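Local coordinates for MdbA protein (PDB 5C00), which acts as a thiol-disulfide oxidoreductase of the DsbA family, probably forming disulfide bonds in exported proteins, and is needed for viability, pilus assembly and toxin production, at residues A[51-55]-A[86-90]; A[55-61]-A[184-188]; A[93-99]-A[162-166]. One frame throughout, in Å; residues are numbered along the deposited sequence. Where two conformers were deposited one is given.

Contact 1 (A[51-55]-A[86-90]); sequences EDFSC and NFLDR
A type I beta turn runs from Asp52 to Cys55 after strand 45-52, closed by Cys55 N to Asp52 O at 3.0 Å, and faces a 3-10 segment, 87-89, that follows strand 78-85. CA atoms pair Asp52 with Asn86 (5.8 Å) and Ser54 with Leu88 (6.5 Å). Polar contacts centre on Asp52, chi1 t, whose carboxylate serves both sides. Asp52 OD2 accepts from Leu88 N at 3.1 Å, nearly linear, and Asp52 OD1 accepts from Ser54 N at 2.9 Å, making an Asx turn; Asp52 OD1 is also hydrogen-bonded to Ser97 OG of helix 96-109. Within the other segment, Asp89 N to Asn86 O and Arg90 N to Phe87 O, both 3.0 Å, hold the 3-10 turn. Apolar packing comes from Leu88 (m, t), whose CD1 lies 3.5 Å from Cys55 CB and 3.5 Å from Ser54 C. Cys55 is the N-cap residue of helix 56-74 and the first cysteine of a CxxC sequence, consistent with the loop that leads into the redox site of thioredoxin-like, DsbA-family proteins.

Contact 2 (A[55-61]-A[184-188]); sequences CPHCAEL and SSPRV
Pro186 lays its ring against the first turns of helix 56-74, with CD 3.8 Å from His57 C and 3.9 Å from Cys58 SG, and CG 3.6 Å from Leu61 CD2. The peptide bond before it is cis, and its CA is 5.1 Å from that of Cys58. Leu61 (t, p) reaches the ring from one turn further along, where Leu61 N to His57 O at 2.9 Å keeps the helix regular. Cysteines at the helix start, Cys55 as N-cap and Cys58 within the first turn, facing a cis-proline just before a strand, are characteristic of the active site of thioredoxin-fold oxidoreductases; the pair probably forms the redox site, and Ser185 is the residue preceding the cis-proline. Cys55 SG (chi1 t) stands 3.1 Å from Ser185 OG, while Cys58 SG (chi1 m) lies 3.5 Å from Ser185 OG and 3.5 Å from Pro186 N. Past the proline the chain extends as strand 187-190, the CA-to-CB bond of Arg187 directed away from the helix.

Contact 3 (A[93-99]-A[162-166]); sequences DDGNSTK and KEDFR
Segment 162-166 is the first turn and more of helix 162-180, with Arg166 N bonded to Lys162 O at 2.9 Å; it faces the loop 93-95 and the opening turn of helix 96-109, where Gly95 is the N-cap and its O accepts from Lys99 N at 2.9 Å. CA atoms approach most closely for Thr98 and Lys162 (7.1 Å) and for Asp93 and Arg166 (7.0 Å). Lys162, extended beyond an m chi1, carries NZ to Asp94 OD1 at 2.8 Å in a hydrogen-bonded salt bridge. Lys99 NZ also forms a salt bridge to Asp94 OD1 at 3.1 Å, its hydrogen bond weak, so the three residues form a salt-bridge network with the ammonium groups 4.5 Å apart (Lys99 NZ to Lys162 NZ); Lys162 NZ has a further salt bridge with Asp136 OD2. Phe165 (chi1 t) turns its ring onto the helix start: CE2 is 3.7 Å from Thr98 CA, CD2 is 3.8 Å from Thr98 CG2, and Thr98 O lies over one ring face. Arg166, m at chi1 and then extended, grips the loop backbone, with NE and NH2 both donating to Asp93 O, at 2.8 and 2.9 Å. Asp93 CG sits over a face of the guanidinium, and the pairing of Asp93 OD2 with Arg166 NE is a long salt bridge of 3.7 Å, purely electrostatic. Helix 162-180 thus packs on the N-terminal end of helix 96-109 and the loop before it, consistent with a DsbA-like fold in which helices 96-109 to 150-158 probably form the helical insertion and helix 162-180 returns to the thioredoxin domain.

Contacts 1 and 2 share Cys55 and meet at the probable active site. Their centres are 9 Å apart, and the Phe87 ring of contact 1 touches the cis-proline loop of contact 2, Phe87 CZ lying 3.2 Å from Ser185 OG. Glu51 CB of contact 1 is 3.6 Å from Cys58 SG. Contact 3 meets contact 1 through Ser97, its centre 10 Å away: Ser97 OG approaches Asp52 OD1 at 2.5 Å and Ser54 OG at 2.7 Å, both probable hydrogen bonds. Contacts 2 and 3 do not touch, with centres 18 Å and nearest atoms about 6 Å apart, so contact 1 bridges them.

Contact 1 (A[51-55]-A[86-90])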
loop_
_atom_site.group_PDB
_atom_site.type_symbol
_atom_site.label_atom_id
_atom_site.label_comp_id
_atom_site.label_asym_id
_atom_site.label_seq_id
_atom_site.Cartn_x
_atom_site.Cartn_y
_atom_site.Cartn_z
ATOM N N GLU A 51 -0.467 -6.620 3.235
ATOM C CA GLU A 51 -1.135 -5.764 4.196
ATOM C C GLU A 51 -2.554 -5.505 3.757
ATOM O O GLU A 51 -2.954 -5.776 2.608
ATOM C CB GLU A 51 -0.350 -4.463 4.476
ATOM C CG GLU A 51 -0.110 -3.602 3.308
ATOM C CD GLU A 51 0.880 -2.393 3.523
ATOM O OE1 GLU A 51 1.071 -1.716 2.522
ATOM O OE2 GLU A 51 1.484 -2.161 4.610
ATOM N N ASP A 52 -3.317 -4.993 4.703
ATOM C CA ASP A 52 -4.744 -4.612 4.481
ATOM C C ASP A 52 -4.924 -3.219 5.123
ATOM O O ASP A 52 -4.488 -2.983 6.261
ATOM C CB ASP A 52 -5.605 -5.732 5.064
ATOM C CG ASP A 52 -7.127 -5.503 4.914
ATOM O OD1 ASP A 52 -7.647 -4.426 5.274
ATOM O OD2 ASP A 52 -7.813 -6.452 4.496
ATOM N N PHE A 53 -5.572 -2.303 4.422
ATOM C CA PHE A 53 -5.752 -0.937 4.942
ATOM C C PHE A 53 -6.681 -0.830 6.182
ATOM O O PHE A 53 -6.729 0.234 6.803
ATOM C CB PHE A 53 -6.213 -0.008 3.873
ATOM C CG PHE A 53 -5.103 0.490 2.983
ATOM C CD1 PHE A 53 -4.277 1.534 3.424
ATOM C CD2 PHE A 53 -4.883 -0.061 1.720
ATOM C CE1 PHE A 53 -3.260 2.016 2.641
ATOM C CE2 PHE A 53 -3.840 0.414 0.953
ATOM C CZ PHE A 53 -3.053 1.457 1.385
ATOM N N SER A 54 -7.364 -1.906 6.577
ATOM C CA SER A 54 -8.149 -1.866 7.805
ATOM C C SER A 54 -7.459 -2.587 8.965
ATOM O O SER A 54 -8.061 -2.766 10.021
ATOM C CB SER A 54 -9.533 -2.464 7.592
ATOM O OG SER A 54 -10.183 -1.740 6.562
ATOM N N CYS A 55 -6.230 -3.015 8.758
ATOM C CA CYS A 55 -5.502 -3.817 9.739
ATOM C C CYS A 55 -4.672 -2.946 10.702
ATOM O O CYS A 55 -3.728 -2.295 10.287
ATOM C CB CYS A 55 -4.632 -4.780 8.954
ATOM S SG CYS A 55 -3.483 -5.712 9.943
ATOM N N ASN A 86 -7.955 -7.475 0.976
ATOM C CA ASN A 86 -9.195 -6.888 1.485
ATOM C C ASN A 86 -9.987 -7.881 2.364
ATOM O O ASN A 86 -11.209 -7.782 2.507
ATOM C CB ASN A 86 -10.075 -6.301 0.371
ATOM C CG ASN A 86 -10.634 -7.348 -0.561
ATOM O OD1 ASN A 86 -10.324 -8.506 -0.387
ATOM N ND2 ASN A 86 -11.438 -6.930 -1.586
ATOM N N PHE A 87 -9.274 -8.834 2.948
ATOM C CA PHE A 87 -9.888 -9.906 3.756
ATOM C C PHE A 87 -10.618 -9.355 4.967
ATOM O O PHE A 87 -11.598 -9.951 5.444
ATOM C CB PHE A 87 -8.817 -10.962 4.144
ATOM C CG PHE A 87 -7.868 -10.545 5.229
ATOM C CD1 PHE A 87 -6.792 -9.732 4.968
ATOM C CD2 PHE A 87 -8.020 -11.031 6.521
ATOM C CE1 PHE A 87 -5.919 -9.345 5.965
ATOM C CE2 PHE A 87 -7.160 -10.649 7.538
ATOM C CZ PHE A 87 -6.106 -9.812 7.283
ATOM N N LEU A 88 -10.172 -8.210 5.497
ATOM C CA LEU A 88 -10.867 -7.605 6.625
ATOM C C LEU A 88 -12.254 -7.040 6.321
ATOM O O LEU A 88 -13.016 -6.713 7.243
ATOM C CB LEU A 88 -9.978 -6.575 7.327
ATOM C CG LEU A 88 -8.737 -7.182 7.998
ATOM C CD1 LEU A 88 -7.871 -6.073 8.567
ATOM C CD2 LEU A 88 -9.108 -8.150 9.108
ATOM N N ASP A 89 -12.619 -6.941 5.049
ATOM C CA ASP A 89 -13.989 -6.604 4.703
ATOM C C ASP A 89 -14.948 -7.821 4.853
ATOM O O ASP A 89 -16.097 -7.734 4.449
ATOM C CB ASP A 89 -14.043 -6.004 3.286
ATOM C CG ASP A 89 -13.583 -4.550 3.238
ATOM O OD1 ASP A 89 -13.367 -3.911 4.326
ATOM O OD2 ASP A 89 -13.365 -4.068 2.091
ATOM N N ARG A 90 -14.444 -8.949 5.370
ATOM C CA ARG A 90 -15.281 -10.087 5.872
ATOM C C ARG A 90 -16.069 -10.638 4.712
ATOM O O ARG A 90 -17.312 -10.667 4.725
ATOM C CB ARG A 90 -16.174 -9.607 7.029
ATOM C CG ARG A 90 -16.836 -10.676 7.907
ATOM C CD ARG A 90 -17.252 -10.076 9.266
ATOM N NE ARG A 90 -16.060 -9.609 9.961
ATOM C CZ ARG A 90 -16.048 -8.842 11.045
ATOM N NH1 ARG A 90 -14.887 -8.486 11.559
ATOM N NH2 ARG A 90 -17.179 -8.426 11.621
#

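Contact 2 (A[55-61]-A[184-188])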
loop_
_atom_site.group_PDB
_atom_site.type_symbol
_atom_site.label_atom_id
_atom_site.label_comp_id
_atom_site.label_asym_id
_atom_site.label_seq_id
_atom_site.Cartn_x
_atom_site.Cartn_y
_atom_site.Cartn_z
ATOM N N CYS A 55 -6.230 -3.015 8.758
ATOM C CA CYS A 55 -5.502 -3.817 9.739
ATOM C C CYS A 55 -4.672 -2.946 10.702
ATOM O O CYS A 55 -3.728 -2.295 10.287
ATOM C CB CYS A 55 -4.632 -4.780 8.954
ATOM S SG CYS A 55 -3.483 -5.712 9.943
ATOM N N PRO A 56 -5.033 -2.936 11.997
ATOM C CA PRO A 56 -4.331 -2.050 12.930
ATOM C C PRO A 56 -2.888 -2.450 13.119
ATOM O O PRO A 56 -2.033 -1.593 13.276
ATOM C CB PRO A 56 -5.105 -2.172 14.264
ATOM C CG PRO A 56 -6.161 -3.187 14.042
ATOM C CD PRO A 56 -6.246 -3.533 12.575
ATOM N N HIS A 57 -2.594 -3.745 13.079
ATOM C CA HIS A 57 -1.222 -4.161 13.275
ATOM C C HIS A 57 -0.380 -3.904 12.021
ATOM O O HIS A 57 0.813 -3.776 12.122
ATOM C CB HIS A 57 -1.118 -5.601 13.795
ATOM C CG HIS A 57 -1.598 -5.761 15.207
ATOM N ND1 HIS A 57 -2.192 -6.917 15.672
ATOM C CD2 HIS A 57 -1.596 -4.892 16.247
ATOM C CE1 HIS A 57 -2.535 -6.756 16.941
ATOM N NE2 HIS A 57 -2.187 -5.531 17.313
ATOM N N CYS A 58 -1.011 -3.753 10.849
ATOM C CA CYS A 58 -0.286 -3.312 9.642
ATOM C C CYS A 58 0.131 -1.867 9.792
ATOM O O CYS A 58 1.248 -1.512 9.487
ATOM C CB CYS A 58 -1.141 -3.383 8.360
ATOM S SG CYS A 58 -1.463 -5.061 7.805
ATOM N N ALA A 59 -0.749 -1.045 10.358
ATOM C CA ALA A 59 -0.376 0.346 10.643
ATOM C C ALA A 59 0.746 0.401 11.676
ATOM O O ALA A 59 1.713 1.141 11.542
ATOM C CB ALA A 59 -1.571 1.092 11.113
ATOM N N GLU A 60 0.642 -0.431 12.700
ATOM C CA GLU A 60 1.662 -0.426 13.745
ATOM C C GLU A 60 3.018 -0.886 13.237
ATOM O O GLU A 60 4.025 -0.260 13.557
ATOM C CB GLU A 60 1.280 -1.306 14.929
ATOM C CG GLU A 60 0.269 -0.681 15.832
ATOM C CD GLU A 60 -0.228 -1.676 16.854
ATOM O OE1 GLU A 60 0.626 -2.374 17.460
ATOM O OE2 GLU A 60 -1.469 -1.775 17.016
ATOM N N LEU A 61 3.055 -1.983 12.467
ATOM C CA LEU A 61 4.312 -2.391 11.839
ATOM C C LEU A 61 4.909 -1.328 10.889
ATOM O O LEU A 61 6.125 -1.076 10.915
ATOM C CB LEU A 61 4.149 -3.718 11.107
ATOM C CG LEU A 61 5.426 -4.290 10.508
ATOM C CD1 LEU A 61 6.397 -4.679 11.607
ATOM C CD2 LEU A 61 5.082 -5.497 9.658
ATOM N N SER A 184 -3.865 -13.529 6.806
ATOM C CA SER A 184 -3.792 -12.593 7.896
ATOM C C SER A 184 -2.781 -11.493 7.452
ATOM O O SER A 184 -2.168 -11.606 6.401
ATOM C CB SER A 184 -3.375 -13.301 9.167
ATOM O OG SER A 184 -2.131 -13.951 9.019
ATOM N N SER A 185 -2.621 -10.455 8.245
ATOM C CA SER A 185 -1.767 -9.339 7.883
ATOM C C SER A 185 -1.323 -8.615 9.171
ATOM O O SER A 185 -2.049 -8.677 10.170
ATOM C CB SER A 185 -2.536 -8.382 6.996
ATOM O OG SER A 185 -3.626 -7.848 7.736
ATOM N N PRO A 186 -0.131 -7.997 9.168
ATOM C CA PRO A 186 0.865 -8.004 8.107
ATOM C C PRO A 186 1.624 -9.329 7.995
ATOM O O PRO A 186 1.774 -10.050 8.984
ATOM C CB PRO A 186 1.849 -6.950 8.530
ATOM C CG PRO A 186 1.833 -6.991 10.032
ATOM C CD PRO A 186 0.386 -7.292 10.365
ATOM N N ARG A 187 2.137 -9.600 6.795
ATOM C CA ARG A 187 3.035 -10.727 6.580
ATOM C C ARG A 187 4.175 -10.278 5.673
ATOM O O ARG A 187 3.952 -9.541 4.728
ATOM C CB ARG A 187 2.304 -11.899 5.882
ATOM C CG ARG A 187 0.953 -12.299 6.468
ATOM C CD ARG A 187 1.029 -13.068 7.758
ATOM N NE ARG A 187 1.474 -14.423 7.490
ATOM C CZ ARG A 187 0.718 -15.428 7.031
ATOM N NH1 ARG A 187 -0.597 -15.325 6.924
ATOM N NH2 ARG A 187 1.296 -16.569 6.733
ATOM N N VAL A 188 5.380 -10.750 5.935
ATOM C CA VAL A 188 6.520 -10.409 5.111
ATOM C C VAL A 188 7.283 -11.690 4.718
ATOM O O VAL A 188 7.502 -12.564 5.547
ATOM C CB VAL A 188 7.454 -9.488 5.885
ATOM C CG1 VAL A 188 8.767 -9.272 5.128
ATOM C CG2 VAL A 188 6.755 -8.160 6.224
#

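Contact 3 (A[93-99]-A[162-166])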
loop_
_atom_site.group_PDB
_atom_site.type_symbol
_atom_site.label_atom_id
_atom_site.label_comp_id
_atom_site.label_asym_id
_atom_site.label_seq_id
_atom_site.Cartn_x
_atom_site.Cartn_y
_atom_site.Cartn_z
ATOM N N ASP A 93 -16.954 -7.064 -0.958
ATOM C CA ASP A 93 -16.092 -6.520 -1.965
ATOM C C ASP A 93 -16.113 -4.994 -2.027
ATOM O O ASP A 93 -15.616 -4.442 -2.973
ATOM C CB ASP A 93 -16.378 -7.163 -3.343
ATOM C CG ASP A 93 -17.645 -6.678 -3.969
ATOM O OD1 ASP A 93 -18.384 -5.933 -3.296
ATOM O OD2 ASP A 93 -17.896 -7.020 -5.154
ATOM N N ASP A 94 -16.664 -4.308 -1.036
ATOM C CA ASP A 94 -16.694 -2.838 -1.092
ATOM C C ASP A 94 -16.750 -2.183 0.302
ATOM O O ASP A 94 -17.441 -1.181 0.491
ATOM C CB ASP A 94 -17.844 -2.366 -1.984
ATOM C CG ASP A 94 -17.713 -0.926 -2.422
ATOM O OD1 ASP A 94 -16.664 -0.296 -2.314
ATOM O OD2 ASP A 94 -18.677 -0.402 -2.948
ATOM N N GLY A 95 -15.983 -2.719 1.241
ATOM C CA GLY A 95 -15.828 -2.044 2.515
ATOM C C GLY A 95 -14.612 -1.176 2.574
ATOM O O GLY A 95 -14.042 -0.791 1.585
ATOM N N ASN A 96 -14.223 -0.832 3.788
ATOM C CA ASN A 96 -13.171 0.120 3.959
ATOM C C ASN A 96 -11.879 -0.397 3.335
ATOM O O ASN A 96 -11.168 0.358 2.766
ATOM C CB ASN A 96 -12.930 0.348 5.441
ATOM C CG ASN A 96 -11.924 1.429 5.691
ATOM O OD1 ASN A 96 -12.239 2.614 5.547
ATOM N ND2 ASN A 96 -10.701 1.054 6.015
ATOM N N SER A 97 -11.560 -1.689 3.485
ATOM C CA SER A 97 -10.293 -2.216 2.962
ATOM C C SER A 97 -10.257 -2.084 1.434
ATOM O O SER A 97 -9.223 -1.748 0.827
ATOM C CB SER A 97 -10.122 -3.707 3.378
ATOM O OG SER A 97 -10.067 -3.858 4.819
ATOM N N THR A 98 -11.390 -2.329 0.805
ATOM C CA THR A 98 -11.473 -2.164 -0.660
ATOM C C THR A 98 -11.440 -0.715 -1.083
ATOM O O THR A 98 -10.757 -0.368 -2.044
ATOM C CB THR A 98 -12.695 -2.868 -1.262
ATOM O OG1 THR A 98 -12.643 -4.252 -0.922
ATOM C CG2 THR A 98 -12.689 -2.701 -2.832
ATOM N N LYS A 99 -12.209 0.133 -0.417
ATOM C CA LYS A 99 -12.208 1.566 -0.759
ATOM C C LYS A 99 -10.813 2.207 -0.644
ATOM O O LYS A 99 -10.334 2.902 -1.566
ATOM C CB LYS A 99 -13.233 2.312 0.079
ATOM C CG LYS A 99 -14.655 2.073 -0.353
ATOM C CD LYS A 99 -15.633 2.814 0.559
ATOM C CE LYS A 99 -17.045 2.772 -0.033
ATOM N NZ LYS A 99 -17.649 1.424 0.058
ATOM N N LYS A 162 -11.459 -0.355 -8.609
ATOM C CA LYS A 162 -11.963 -1.365 -7.665
ATOM C C LYS A 162 -11.971 -2.755 -8.235
ATOM O O LYS A 162 -11.581 -3.716 -7.589
ATOM C CB LYS A 162 -13.356 -1.015 -7.162
ATOM C CG LYS A 162 -13.355 0.183 -6.210
ATOM C CD LYS A 162 -14.667 0.269 -5.459
ATOM C CE LYS A 162 -14.755 1.508 -4.595
ATOM N NZ LYS A 162 -16.148 1.763 -4.187
ATOM N N GLU A 163 -12.418 -2.874 -9.477
ATOM C CA GLU A 163 -12.483 -4.184 -10.065
ATOM C C GLU A 163 -11.093 -4.831 -10.106
ATOM O O GLU A 163 -10.932 -5.991 -9.766
ATOM C CB GLU A 163 -13.139 -4.106 -11.456
ATOM C CG GLU A 163 -14.614 -3.657 -11.440
ATOM C CD GLU A 163 -14.826 -2.134 -11.249
ATOM O OE1 GLU A 163 -13.846 -1.315 -11.295
ATOM O OE2 GLU A 163 -16.015 -1.743 -11.048
ATOM N N ASP A 164 -10.087 -4.102 -10.559
ATOM C CA ASP A 164 -8.736 -4.648 -10.554
ATOM C C ASP A 164 -8.157 -4.830 -9.159
ATOM O O ASP A 164 -7.498 -5.847 -8.853
ATOM C CB ASP A 164 -7.820 -3.824 -11.405
ATOM C CG ASP A 164 -7.901 -4.209 -12.869
ATOM O OD1 ASP A 164 -8.448 -5.255 -13.173
ATOM O OD2 ASP A 164 -7.413 -3.454 -13.700
ATOM N N PHE A 165 -8.463 -3.915 -8.268
ATOM C CA PHE A 165 -8.045 -4.111 -6.893
ATOM C C PHE A 165 -8.577 -5.450 -6.315
ATOM O O PHE A 165 -7.849 -6.179 -5.691
ATOM C CB PHE A 165 -8.526 -2.994 -6.009
ATOM C CG PHE A 165 -8.198 -3.243 -4.587
ATOM C CD1 PHE A 165 -6.921 -2.934 -4.109
ATOM C CD2 PHE A 165 -9.116 -3.783 -3.761
ATOM C CE1 PHE A 165 -6.584 -3.226 -2.809
ATOM C CE2 PHE A 165 -8.792 -4.049 -2.454
ATOM C CZ PHE A 165 -7.517 -3.786 -2.000
ATOM N N ARG A 166 -9.860 -5.717 -6.510
ATOM C CA ARG A 166 -10.461 -6.990 -6.046
ATOM C C ARG A 166 -9.780 -8.196 -6.689
ATOM O O ARG A 166 -9.540 -9.189 -6.033
ATOM C CB ARG A 166 -11.930 -7.022 -6.414
ATOM C CG ARG A 166 -12.807 -6.052 -5.663
ATOM C CD ARG A 166 -14.204 -5.975 -6.293
ATOM N NE ARG A 166 -14.949 -4.891 -5.622
ATOM C CZ ARG A 166 -15.670 -3.948 -6.194
ATOM N NH1 ARG A 166 -15.833 -3.890 -7.521
ATOM N NH2 ARG A 166 -16.265 -3.047 -5.407
#